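Local coordinates for putative isomerase YbhH (Escherichia coli, PDB 6OTV), which probably acts as an isomerase of the PrpF family, although its substrate and reaction have not been established, at residues N95-V100 with V119-V124; F103-G108 with V134-G139; V252-A257 with G261-R266; I283-S288 with I308-P313. One frame throughout, in Å; residues are numbered along the deposited sequence.

Contact 1 (N95-V100 with V119-V124); sequences NMLSGV and VRIRNV. With PO4 (phosphate ion), chain I.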
loop_
_atom_site.group_PDB
_atom_site.type_symbol
_atom_site.label_atom_id
_atom_site.label_comp_id
_atom_site.label_asym_id
_atom_site.label_seq_id
_atom_site.Cartn_x
_atom_site.Cartn_y
_atom_site.Cartn_z
ATOM N N ASN A 95 9.624 9.105 -15.670
ATOM C CA ASN A 95 9.161 9.019 -17.047
ATOM C C ASN A 95 9.152 7.579 -17.544
ATOM O O ASN A 95 8.176 7.138 -18.158
ATOM C CB ASN A 95 10.022 9.911 -17.938
ATOM C CG ASN A 95 9.673 11.369 -17.782
ATOM O OD1 ASN A 95 8.747 11.866 -18.422
ATOM N ND2 ASN A 95 10.395 12.062 -16.907
ATOM N N MET A 96 10.224 6.824 -17.282
ATOM C CA MET A 96 10.204 5.402 -17.614
ATOM C C MET A 96 9.120 4.675 -16.832
ATOM O O MET A 96 8.557 3.686 -17.318
ATOM C CB MET A 96 11.573 4.771 -17.351
ATOM C CG MET A 96 12.654 5.231 -18.313
ATOM S SD MET A 96 12.432 4.581 -19.982
ATOM C CE MET A 96 13.044 2.909 -19.784
ATOM N N LEU A 97 8.806 5.161 -15.630
ATOM C CA LEU A 97 7.702 4.607 -14.854
ATOM C C LEU A 97 6.400 4.615 -15.647
ATOM O O LEU A 97 5.546 3.743 -15.444
ATOM C CB LEU A 97 7.550 5.400 -13.557
ATOM C CG LEU A 97 6.484 5.006 -12.539
ATOM C CD1 LEU A 97 6.715 3.594 -12.029
ATOM C CD2 LEU A 97 6.493 6.002 -11.396
ATOM N N SER A 98 6.245 5.571 -16.571
ATOM C CA SER A 98 5.014 5.677 -17.349
ATOM C C SER A 98 4.740 4.422 -18.165
ATOM O O SER A 98 3.580 4.125 -18.467
ATOM C CB SER A 98 5.075 6.889 -18.281
ATOM O OG SER A 98 5.658 8.000 -17.629
ATOM N N GLY A 99 5.783 3.684 -18.545
ATOM C CA GLY A 99 5.591 2.491 -19.344
ATOM C C GLY A 99 5.433 1.198 -18.575
ATOM O O GLY A 99 5.063 0.180 -19.167
ATOM N N VAL A 100 5.679 1.219 -17.263
ATOM C CA VAL A 100 5.720 -0.023 -16.492
ATOM C C VAL A 100 4.359 -0.709 -16.501
ATOM O O VAL A 100 4.256 -1.919 -16.747
ATOM C CB VAL A 100 6.205 0.254 -15.057
ATOM C CG1 VAL A 100 6.062 -0.995 -14.195
ATOM C CG2 VAL A 100 7.653 0.729 -15.072
ATOM N N VAL A 119 -2.511 -0.564 -11.669
ATOM C CA VAL A 119 -1.284 -1.332 -11.486
ATOM C C VAL A 119 -0.517 -0.733 -10.316
ATOM O O VAL A 119 -0.112 0.433 -10.368
ATOM C CB VAL A 119 -0.406 -1.345 -12.749
ATOM C CG1 VAL A 119 0.819 -2.221 -12.522
ATOM C CG2 VAL A 119 -1.200 -1.824 -13.957
ATOM N N ARG A 120 -0.309 -1.530 -9.272
ATOM C CA ARG A 120 0.459 -1.108 -8.107
ATOM C C ARG A 120 1.934 -1.420 -8.338
ATOM O O ARG A 120 2.319 -2.590 -8.448
ATOM C CB ARG A 120 -0.055 -1.808 -6.852
ATOM C CG ARG A 120 -1.395 -1.282 -6.380
ATOM C CD ARG A 120 -1.201 -0.109 -5.443
ATOM N NE ARG A 120 -2.430 0.646 -5.249
ATOM C CZ ARG A 120 -2.752 1.264 -4.119
ATOM N NH1 ARG A 120 -1.938 1.198 -3.073
ATOM N NH2 ARG A 120 -3.892 1.935 -4.031
ATOM N N ILE A 121 2.755 -0.377 -8.403
ATOM C CA ILE A 121 4.162 -0.494 -8.768
ATOM C C ILE A 121 5.015 -0.157 -7.556
ATOM O O ILE A 121 4.786 0.860 -6.889
ATOM C CB ILE A 121 4.509 0.429 -9.949
ATOM C CG1 ILE A 121 3.673 0.063 -11.177
ATOM C CG2 ILE A 121 6.002 0.370 -10.258
ATOM C CD1 ILE A 121 3.756 1.086 -12.292
ATOM N N ARG A 122 5.998 -1.003 -7.272
ATOM C CA ARG A 122 7.016 -0.719 -6.271
ATOM C C ARG A 122 8.335 -0.467 -6.986
ATOM O O ARG A 122 8.844 -1.350 -7.686
ATOM C CB ARG A 122 7.154 -1.872 -5.277
ATOM C CG ARG A 122 8.402 -1.791 -4.410
ATOM C CD ARG A 122 8.488 -2.975 -3.462
ATOM N NE ARG A 122 9.847 -3.207 -2.984
ATOM C CZ ARG A 122 10.599 -4.244 -3.337
ATOM N NH1 ARG A 122 10.123 -5.159 -4.167
ATOM N NH2 ARG A 122 11.826 -4.372 -2.855
ATOM N N ASN A 123 8.877 0.739 -6.827
ATOM C CA ASN A 123 10.184 1.061 -7.390
ATOM C C ASN A 123 11.261 0.502 -6.471
ATOM O O ASN A 123 11.424 0.969 -5.338
ATOM C CB ASN A 123 10.350 2.565 -7.575
ATOM C CG ASN A 123 11.770 2.945 -7.951
ATOM O OD1 ASN A 123 12.488 3.564 -7.166
ATOM N ND2 ASN A 123 12.191 2.550 -9.150
ATOM N N VAL A 124 11.997 -0.501 -6.963
ATOM C CA VAL A 124 13.009 -1.174 -6.152
ATOM C C VAL A 124 14.129 -0.218 -5.765
ATOM O O VAL A 124 14.735 -0.361 -4.697
ATOM C CB VAL A 124 13.548 -2.409 -6.906
ATOM C CG1 VAL A 124 14.599 -3.134 -6.081
ATOM C CG2 VAL A 124 12.408 -3.355 -7.254
HETATM P P PO4 I . 12.596 11.904 -14.288
HETATM O O1 PO4 I . 14.068 12.238 -14.184
HETATM O O2 PO4 I . 12.371 10.950 -15.436
HETATM O O3 PO4 I . 12.124 11.280 -12.993
HETATM O O4 PO4 I . 11.810 13.165 -14.553
#

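Contact 2 (F103-G108 with V134-G139); sequences FAIENG and VQTPNG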
loop_
_atom_site.group_PDB
_atom_site.type_symbol
_atom_site.label_atom_id
_atom_site.label_comp_id
_atom_site.label_asym_id
_atom_site.label_seq_id
_atom_site.Cartn_x
_atom_site.Cartn_y
_atom_site.Cartn_z
ATOM N N PHE A 103 3.415 -2.234 -19.829
ATOM C CA PHE A 103 4.288 -3.370 -20.098
ATOM C C PHE A 103 3.888 -4.579 -19.261
ATOM O O PHE A 103 3.919 -5.716 -19.746
ATOM C CB PHE A 103 5.743 -2.981 -19.833
ATOM C CG PHE A 103 6.726 -4.088 -20.087
ATOM C CD1 PHE A 103 7.214 -4.320 -21.364
ATOM C CD2 PHE A 103 7.172 -4.889 -19.048
ATOM C CE1 PHE A 103 8.124 -5.340 -21.601
ATOM C CE2 PHE A 103 8.083 -5.909 -19.278
ATOM C CZ PHE A 103 8.559 -6.132 -20.557
ATOM N N ALA A 104 3.505 -4.352 -18.003
ATOM C CA ALA A 104 3.113 -5.461 -17.140
ATOM C C ALA A 104 1.842 -6.132 -17.645
ATOM O O ALA A 104 1.705 -7.358 -17.560
ATOM C CB ALA A 104 2.927 -4.969 -15.706
ATOM N N ILE A 105 0.908 -5.347 -18.183
ATOM C CA ILE A 105 -0.334 -5.917 -18.694
ATOM C C ILE A 105 -0.078 -6.707 -19.972
ATOM O O ILE A 105 -0.592 -7.818 -20.144
ATOM C CB ILE A 105 -1.378 -4.807 -18.908
ATOM C CG1 ILE A 105 -1.696 -4.116 -17.579
ATOM C CG2 ILE A 105 -2.641 -5.378 -19.532
ATOM C CD1 ILE A 105 -2.423 -2.797 -17.726
ATOM N N GLU A 106 0.727 -6.157 -20.886
ATOM C CA GLU A 106 0.994 -6.856 -22.139
ATOM C C GLU A 106 1.769 -8.152 -21.931
ATOM O O GLU A 106 1.682 -9.051 -22.775
ATOM C CB GLU A 106 1.755 -5.948 -23.106
ATOM C CG GLU A 106 0.952 -4.760 -23.611
ATOM C CD GLU A 106 1.536 -4.166 -24.876
ATOM O OE1 GLU A 106 1.572 -4.874 -25.904
ATOM O OE2 GLU A 106 1.972 -2.997 -24.844
ATOM N N ASN A 107 2.518 -8.275 -20.833
ATOM C CA ASN A 107 3.321 -9.462 -20.565
ATOM C C ASN A 107 2.702 -10.359 -19.496
ATOM O O ASN A 107 3.394 -11.217 -18.936
ATOM C CB ASN A 107 4.743 -9.061 -20.168
ATOM C CG ASN A 107 5.513 -8.430 -21.316
ATOM O OD1 ASN A 107 6.177 -9.123 -22.087
ATOM N ND2 ASN A 107 5.425 -7.107 -21.437
ATOM N N GLY A 108 1.417 -10.176 -19.195
ATOM C CA GLY A 108 0.710 -11.087 -18.315
ATOM C C GLY A 108 1.110 -11.051 -16.856
ATOM O O GLY A 108 0.850 -12.014 -16.133
ATOM N N VAL A 134 -3.882 2.661 -16.290
ATOM C CA VAL A 134 -3.633 2.436 -17.707
ATOM C C VAL A 134 -4.966 2.364 -18.437
ATOM O O VAL A 134 -5.890 1.670 -17.994
ATOM C CB VAL A 134 -2.822 1.149 -17.923
ATOM C CG1 VAL A 134 -2.601 0.899 -19.407
ATOM C CG2 VAL A 134 -1.496 1.224 -17.170
ATOM N N GLN A 135 -5.066 3.080 -19.553
ATOM C CA GLN A 135 -6.228 2.974 -20.430
ATOM C C GLN A 135 -6.269 1.572 -21.028
ATOM O O GLN A 135 -5.394 1.196 -21.816
ATOM C CB GLN A 135 -6.159 4.034 -21.525
ATOM C CG GLN A 135 -6.122 5.461 -21.008
ATOM C CD GLN A 135 -7.382 5.835 -20.256
ATOM O OE1 GLN A 135 -8.474 5.375 -20.586
ATOM N NE2 GLN A 135 -7.235 6.668 -19.232
ATOM N N THR A 136 -7.275 0.791 -20.649
ATOM C CA THR A 136 -7.455 -0.569 -21.160
ATOM C C THR A 136 -8.909 -0.778 -21.565
ATOM O O THR A 136 -9.657 -1.500 -20.896
ATOM C CB THR A 136 -7.023 -1.606 -20.121
ATOM O OG1 THR A 136 -7.642 -1.313 -18.861
ATOM C CG2 THR A 136 -5.506 -1.604 -19.955
ATOM N N PRO A 137 -9.346 -0.158 -22.662
ATOM C CA PRO A 137 -10.705 -0.421 -23.151
ATOM C C PRO A 137 -10.843 -1.867 -23.605
ATOM O O PRO A 137 -10.053 -2.360 -24.413
ATOM C CB PRO A 137 -10.863 0.563 -24.318
ATOM C CG PRO A 137 -9.470 0.888 -24.737
ATOM C CD PRO A 137 -8.648 0.843 -23.486
ATOM N N ASN A 138 -11.850 -2.549 -23.055
ATOM C CA ASN A 138 -12.106 -3.964 -23.332
ATOM C C ASN A 138 -10.920 -4.843 -22.946
ATOM O O ASN A 138 -10.694 -5.896 -23.549
ATOM C CB ASN A 138 -12.483 -4.187 -24.800
ATOM C CG ASN A 138 -13.789 -3.513 -25.173
ATOM O OD1 ASN A 138 -14.751 -3.531 -24.405
ATOM N ND2 ASN A 138 -13.827 -2.909 -26.356
ATOM N N GLY A 139 -10.152 -4.420 -21.943
ATOM C CA GLY A 139 -9.049 -5.219 -21.447
ATOM C C GLY A 139 -7.803 -5.217 -22.301
ATOM O O GLY A 139 -6.940 -6.079 -22.114
#

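Contact 3 (V252-A257 with G261-R266); sequences VLISPA and GAINVR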
loop_
_atom_site.group_PDB
_atom_site.type_symbol
_atom_site.label_atom_id
_atom_site.label_comp_id
_atom_site.label_asym_id
_atom_site.label_seq_id
_atom_site.Cartn_x
_atom_site.Cartn_y
_atom_site.Cartn_z
ATOM N N VAL A 252 17.130 23.279 -5.288
ATOM C CA VAL A 252 16.200 23.789 -6.290
ATOM C C VAL A 252 16.121 25.301 -6.152
ATOM O O VAL A 252 15.703 25.811 -5.106
ATOM C CB VAL A 252 14.797 23.177 -6.150
ATOM C CG1 VAL A 252 13.878 23.777 -7.197
ATOM C CG2 VAL A 252 14.855 21.659 -6.273
ATOM N N LEU A 253 16.512 26.015 -7.204
ATOM C CA LEU A 253 16.293 27.453 -7.266
ATOM C C LEU A 253 14.880 27.728 -7.766
ATOM O O LEU A 253 14.461 27.178 -8.789
ATOM C CB LEU A 253 17.320 28.115 -8.183
ATOM C CG LEU A 253 18.790 27.979 -7.785
ATOM C CD1 LEU A 253 19.660 28.819 -8.705
ATOM C CD2 LEU A 253 18.986 28.391 -6.335
ATOM N N ILE A 254 14.139 28.564 -7.042
ATOM C CA ILE A 254 12.757 28.855 -7.402
ATOM C C ILE A 254 12.594 30.345 -7.673
ATOM O O ILE A 254 13.320 31.190 -7.141
ATOM C CB ILE A 254 11.754 28.391 -6.324
ATOM C CG1 ILE A 254 11.938 29.179 -5.027
ATOM C CG2 ILE A 254 11.891 26.895 -6.079
ATOM C CD1 ILE A 254 10.758 29.070 -4.083
ATOM N N SER A 255 11.623 30.650 -8.525
ATOM C CA SER A 255 11.252 32.007 -8.889
ATOM C C SER A 255 9.827 31.966 -9.418
ATOM O O SER A 255 9.326 30.887 -9.759
ATOM C CB SER A 255 12.215 32.587 -9.942
ATOM O OG SER A 255 12.144 31.868 -11.161
ATOM N N PRO A 256 9.139 33.108 -9.480
ATOM C CA PRO A 256 7.759 33.097 -9.980
ATOM C C PRO A 256 7.682 32.571 -11.406
ATOM O O PRO A 256 8.636 32.668 -12.182
ATOM C CB PRO A 256 7.339 34.569 -9.905
ATOM C CG PRO A 256 8.229 35.162 -8.868
ATOM C CD PRO A 256 9.538 34.447 -9.007
ATOM N N ALA A 257 6.529 31.998 -11.738
ATOM C CA ALA A 257 6.292 31.503 -13.086
ATOM C C ALA A 257 6.247 32.655 -14.084
ATOM O O ALA A 257 5.912 33.792 -13.744
ATOM C CB ALA A 257 4.983 30.718 -13.144
ATOM N N GLY A 261 2.105 29.456 -15.087
ATOM C CA GLY A 261 2.134 28.381 -14.120
ATOM C C GLY A 261 2.166 28.885 -12.687
ATOM O O GLY A 261 1.975 30.067 -12.397
ATOM N N ALA A 262 2.430 27.952 -11.773
ATOM C CA ALA A 262 2.488 28.272 -10.352
ATOM C C ALA A 262 3.868 28.724 -9.898
ATOM O O ALA A 262 3.967 29.529 -8.965
ATOM C CB ALA A 262 2.057 27.061 -9.516
ATOM N N ILE A 263 4.934 28.233 -10.529
ATOM C CA ILE A 263 6.290 28.496 -10.062
ATOM C C ILE A 263 7.262 28.099 -11.163
ATOM O O ILE A 263 6.937 27.275 -12.025
ATOM C CB ILE A 263 6.552 27.720 -8.743
ATOM C CG1 ILE A 263 7.860 28.156 -8.081
ATOM C CG2 ILE A 263 6.544 26.232 -8.997
ATOM C CD1 ILE A 263 8.042 27.587 -6.688
ATOM N N ASN A 264 8.447 28.698 -11.146
ATOM C CA ASN A 264 9.534 28.350 -12.048
ATOM C C ASN A 264 10.702 27.824 -11.224
ATOM O O ASN A 264 11.010 28.363 -10.156
ATOM C CB ASN A 264 9.967 29.562 -12.880
ATOM C CG ASN A 264 11.261 29.322 -13.633
ATOM O OD1 ASN A 264 11.282 28.641 -14.660
ATOM N ND2 ASN A 264 12.350 29.882 -13.123
ATOM N N VAL A 265 11.350 26.763 -11.705
ATOM C CA VAL A 265 12.381 26.098 -10.921
ATOM C C VAL A 265 13.620 25.858 -11.774
ATOM O O VAL A 265 13.563 25.782 -13.004
ATOM C CB VAL A 265 11.889 24.760 -10.312
ATOM C CG1 VAL A 265 10.632 24.968 -9.471
ATOM C CG2 VAL A 265 11.656 23.723 -11.401
ATOM N N ARG A 266 14.757 25.751 -11.087
ATOM C CA ARG A 266 16.014 25.286 -11.666
ATOM C C ARG A 266 16.511 24.150 -10.784
ATOM O O ARG A 266 16.881 24.376 -9.627
ATOM C CB ARG A 266 17.043 26.414 -11.758
ATOM C CG ARG A 266 16.716 27.462 -12.813
ATOM C CD ARG A 266 16.662 26.837 -14.200
ATOM N NE ARG A 266 16.338 27.808 -15.244
ATOM C CZ ARG A 266 15.107 28.066 -15.679
ATOM N NH1 ARG A 266 14.062 27.433 -15.160
ATOM N NH2 ARG A 266 14.917 28.964 -16.638
HETATM O O HOH W 1 4.527 32.145 -9.797
#

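Contact 4 (I283-S288 with I308-P313); sequences IAISSS and INIEHP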
loop_
_atom_site.group_PDB
_atom_site.type_symbol
_atom_site.label_atom_id
_atom_site.label_comp_id
_atom_site.label_asym_id
_atom_site.label_seq_id
_atom_site.Cartn_x
_atom_site.Cartn_y
_atom_site.Cartn_z
ATOM N N ILE A 283 7.253 16.644 -7.409
ATOM C CA ILE A 283 6.408 16.321 -6.261
ATOM C C ILE A 283 6.781 17.198 -5.073
ATOM O O ILE A 283 5.915 17.778 -4.406
ATOM C CB ILE A 283 6.521 14.826 -5.907
ATOM C CG1 ILE A 283 6.207 13.947 -7.121
ATOM C CG2 ILE A 283 5.611 14.486 -4.734
ATOM C CD1 ILE A 283 4.891 14.255 -7.781
ATOM N N ALA A 284 8.083 17.311 -4.797
ATOM C CA ALA A 284 8.540 18.062 -3.632
ATOM C C ALA A 284 8.198 19.543 -3.756
ATOM O O ALA A 284 7.692 20.154 -2.807
ATOM C CB ALA A 284 10.046 17.868 -3.446
ATOM N N ILE A 285 8.470 20.135 -4.921
ATOM C CA ILE A 285 8.239 21.566 -5.109
ATOM C C ILE A 285 6.750 21.884 -5.047
ATOM O O ILE A 285 6.332 22.843 -4.388
ATOM C CB ILE A 285 8.857 22.033 -6.437
ATOM C CG1 ILE A 285 10.364 21.800 -6.422
ATOM C CG2 ILE A 285 8.540 23.500 -6.680
ATOM C CD1 ILE A 285 10.961 21.670 -7.797
ATOM N N SER A 286 5.928 21.093 -5.741
ATOM C CA SER A 286 4.489 21.326 -5.705
ATOM C C SER A 286 3.943 21.175 -4.290
ATOM O O SER A 286 3.025 21.901 -3.890
ATOM C CB SER A 286 3.776 20.372 -6.666
ATOM O OG SER A 286 3.972 19.022 -6.279
ATOM N N SER A 287 4.505 20.242 -3.513
ATOM C CA SER A 287 4.071 20.062 -2.130
ATOM C C SER A 287 4.357 21.302 -1.294
ATOM O O SER A 287 3.509 21.736 -0.505
ATOM C CB SER A 287 4.754 18.841 -1.516
ATOM O OG SER A 287 4.373 17.654 -2.186
ATOM N N SER A 288 5.549 21.883 -1.446
ATOM C CA SER A 288 5.869 23.096 -0.703
ATOM C C SER A 288 4.939 24.242 -1.076
ATOM O O SER A 288 4.682 25.122 -0.249
ATOM C CB SER A 288 7.322 23.497 -0.942
ATOM O OG SER A 288 7.519 23.930 -2.277
ATOM N N ILE A 308 -1.153 22.023 -10.098
ATOM C CA ILE A 308 -0.029 22.911 -9.823
ATOM C C ILE A 308 0.961 22.757 -10.969
ATOM O O ILE A 308 1.560 21.689 -11.145
ATOM C CB ILE A 308 0.628 22.603 -8.474
ATOM C CG1 ILE A 308 -0.401 22.758 -7.356
ATOM C CG2 ILE A 308 1.816 23.510 -8.244
ATOM C CD1 ILE A 308 0.168 22.575 -5.975
ATOM N N ASN A 309 1.124 23.817 -11.754
ATOM C CA ASN A 309 1.979 23.793 -12.934
ATOM C C ASN A 309 3.373 24.291 -12.560
ATOM O O ASN A 309 3.525 25.426 -12.088
ATOM C CB ASN A 309 1.354 24.647 -14.037
ATOM C CG ASN A 309 2.158 24.635 -15.317
ATOM O OD1 ASN A 309 3.014 25.492 -15.532
ATOM N ND2 ASN A 309 1.880 23.668 -16.182
ATOM N N ILE A 310 4.382 23.441 -12.756
ATOM C CA ILE A 310 5.773 23.741 -12.415
ATOM C C ILE A 310 6.537 24.006 -13.706
ATOM O O ILE A 310 6.645 23.121 -14.564
ATOM C CB ILE A 310 6.441 22.594 -11.640
ATOM C CG1 ILE A 310 5.517 22.036 -10.553
ATOM C CG2 ILE A 310 7.770 23.057 -11.050
ATOM C CD1 ILE A 310 5.268 22.976 -9.417
ATOM N N GLU A 311 7.097 25.205 -13.828
ATOM C CA GLU A 311 7.877 25.571 -15.001
ATOM C C GLU A 311 9.349 25.237 -14.785
ATOM O O GLU A 311 9.873 25.362 -13.674
ATOM C CB GLU A 311 7.700 27.060 -15.318
ATOM C CG GLU A 311 6.253 27.424 -15.647
ATOM C CD GLU A 311 6.052 28.896 -15.968
ATOM O OE1 GLU A 311 7.008 29.688 -15.821
ATOM O OE2 GLU A 311 4.925 29.261 -16.368
ATOM N N HIS A 312 10.005 24.804 -15.854
ATOM C CA HIS A 312 11.401 24.392 -15.814
ATOM C C HIS A 312 12.034 24.794 -17.138
ATOM O O HIS A 312 11.336 25.249 -18.052
ATOM C CB HIS A 312 11.519 22.880 -15.550
ATOM C CG HIS A 312 10.828 22.025 -16.565
ATOM N ND1 HIS A 312 11.372 21.747 -17.800
ATOM C CD2 HIS A 312 9.639 21.378 -16.522
ATOM C CE1 HIS A 312 10.545 20.969 -18.477
ATOM N NE2 HIS A 312 9.488 20.730 -17.724
ATOM N N PRO A 313 13.365 24.666 -17.268
ATOM C CA PRO A 313 14.038 25.199 -18.471
ATOM C C PRO A 313 13.446 24.780 -19.810
ATOM O O PRO A 313 13.542 25.551 -20.772
ATOM C CB PRO A 313 15.468 24.671 -18.317
ATOM C CG PRO A 313 15.677 24.627 -16.863
ATOM C CD PRO A 313 14.356 24.228 -16.262
#

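Contact 1 (N95-V100 with V119-V124)
Leu97 and Val100, on one flank of helix 94-106, close on Ile121 of strand 116-123, an all-apolar contact without a hydrogen bond across it. Leu97 carries its CG anti to the backbone N (chi1 -178°), which swings CD1 out to the strand; there it lies 3.7 Å from Ile121 CG2, the two side chains sliding past one another in opposite directions. One turn further on, Val100 CG1 sits 3.6 Å from Ile121 CD1, with Val100 CB nearly as near to the same methyl. The isoleucine thus offers one branch to each helix residue, CG2 to the leucine and CD1 mainly to the valine, and Tyr75 of strand 73-80 touches both helix residues. Past Ile121 the contact loosens: Arg122, its CB directed away from the helix, makes a salt bridge with Asp74, and Val124, just beyond the strand, is exposed. At the helix start the chemistry turns polar. Asn95 ND2 gives a nearly straight bond of 2.7 Å to O2 of a phosphate ion, while Asn95 OD1 accepts from Arg337 and the Thr13 amide. The phosphate, probably from the crystallisation liquor, also receives the Gly94 and Ile279 amides. A helix packed inside a curved sheet, its N-terminal end facing an anion that a second helix start also binds, is consistent with the diaminopimelate epimerase-like fold and its interlobe site.

Contact 2 (F103-G108 with V134-G139)
Ile105, on the last turn of helix 94-106, and Val134, at the end of strand 129-135, bring their backbones no closer than 9.0 Å between CA atoms, so the contact is left to side chains alone. Ile105 points its CG1 branch away from its own carbonyl carbon (chi1 -61°) and extends it (chi2 165°), which carries CD1 across the gap. That single methyl meets two partners tip to tip: Val134 CB at 4.0 Å and Thr136 CG2 at the same 4.0 Å, a light apolar touch. Thr136 presents its methyl to the isoleucine, while its OG1 pairs with Thr117 OG1 and Thr113 O. Behind the contact the helix is finished off by Asn107, whose ND2 bonds straight to Phe103 O at 2.7 Å and lies over the centre of one face of the Phe103 ring, 3.1 Å above it. Gly108, with positive phi, is the C-prime residue of a Schellman motif: its N reaches Ile105 O, and Leu109 N reaches Ala104 O. Ile105 also touches Thr117 and Val119 of strand 116-123 and Val141 in the following loop, so the end of the helix rests over two neighbouring antiparallel strands, while Phe103 packs on Val7 and Met9 of strand 3-11.

Contact 3 (V252-A257 with G261-R266)
Ser255 turns its OG between the backbone N and the carbonyl carbon (chi1 64°), and Asn264 sends its CG anti to the backbone N (chi1 169°); together these rotations set the two polar ends side by side on one face of the sheet. Asn264 ND2 donates to Ser255 OG at 2.8 Å, close to its own amide plane, and gives a further bond to Gly210 O. On the same face Arg266 bends at chi2, folding its guanidinium back along its own strand. Its NH1 bonds Val265 O at 2.8 Å, in the guanidinium plane but from above the carbonyl plane, and more obliquely Asn264 OD1; its NE reaches Glu212 O. The backbone beneath is a beta hairpin of strands 250-255 and 263-267. Leu253 with Arg266 and Ser255 with Asn264 are its antiparallel hydrogen-bonded pairs, and Asn264 N meets Ser255 O at 2.7 Å, nearly along the C=O axis. Ile254 with Val265 is the non-hydrogen-bonded pair between them, its side chains on the other, apolar face. There Ile254 CB receives Ile263 CD1 at 3.8 Å, the two chains crossing obliquely, and Val252 CG1 lies 3.8 Å from Val265 CB. Ile285 of helix 279-290 packs against Val252, Ile263 and Val265, so this face looks toward the helix. Near the turn, where direct pairing stops, one water accepts from Ala257 N and donates to Ala262 O. Ala257 CB comes within 3.2 Å of Gly261 O, and Gly261 N reaches across to Glu311 OE2 on strand 306-312.

Contact 4 (I283-S288 with I308-P313)
Ser286 lays its CB between two isoleucines of strand 306-312, 4.0 Å from Ile308 CG2 and 4.1 Å from Ile310 CD1. At this small residue the backbones approach, with the CA atoms of Ser286 and Ile308 6.3 Å apart. Its hydroxyl takes no part across the gap but turns back along the helix to Ala282 O. Ile308 runs its extended CG1 branch past the serine, so that CD1 stops 3.6 Å from Ser286 O, a contact of methyl against carbonyl. Ile310, bent at chi2 (-69°), instead turns its CD1 back over the serine and, at 4.3 Å, toward Ile285 CG2. Helix 279-290 lies in the chain between strands 263-267 and 306-312, which are parallel neighbours, and it packs across both, as the central helix of a lobe does in diaminopimelate epimerase-like proteins. The axes of helix segment 283-288 and strand segment 308-312 run at 124° to each other in N-to-C direction and pass 9.2 Å apart at their closest. Serines on other sides of the helix also satisfy their hydroxyls close by: Ser287 OG donates to Ile283 O at 2.7 Å, approaching from the face opposite to Ser287 N, and Ser288 OG bonds Ile285 O and Thr296 OG1. Ile283 and Ser286 both touch Val319, on the adjoining strand 315-322.

How the contacts relate
Contacts 1 and 2 share helix 94-106 and reach adjacent strands; they meet where Val119 CG2 touches Ile105 CD1 at 4.1 Å. Contact 1 lies deeper, its centre about 11 Å from that of the chain, against about 23 Å for contact 2. Contacts 3 and 4 form a second group across the chain's centre from contact 1, their own centres about 7 Å apart and joined by backbone bonds such as Ala262 N to Asn309 O. Contacts 1 and 4 are wholly buried helix-on-sheet packing, mostly methyls, with a serine in contact 4; contact 2 is similar packing at a partly exposed helix end. Contact 3 alone is strand on strand, rich in hydrogen bonds, buried along its strands but partly exposed at the turn.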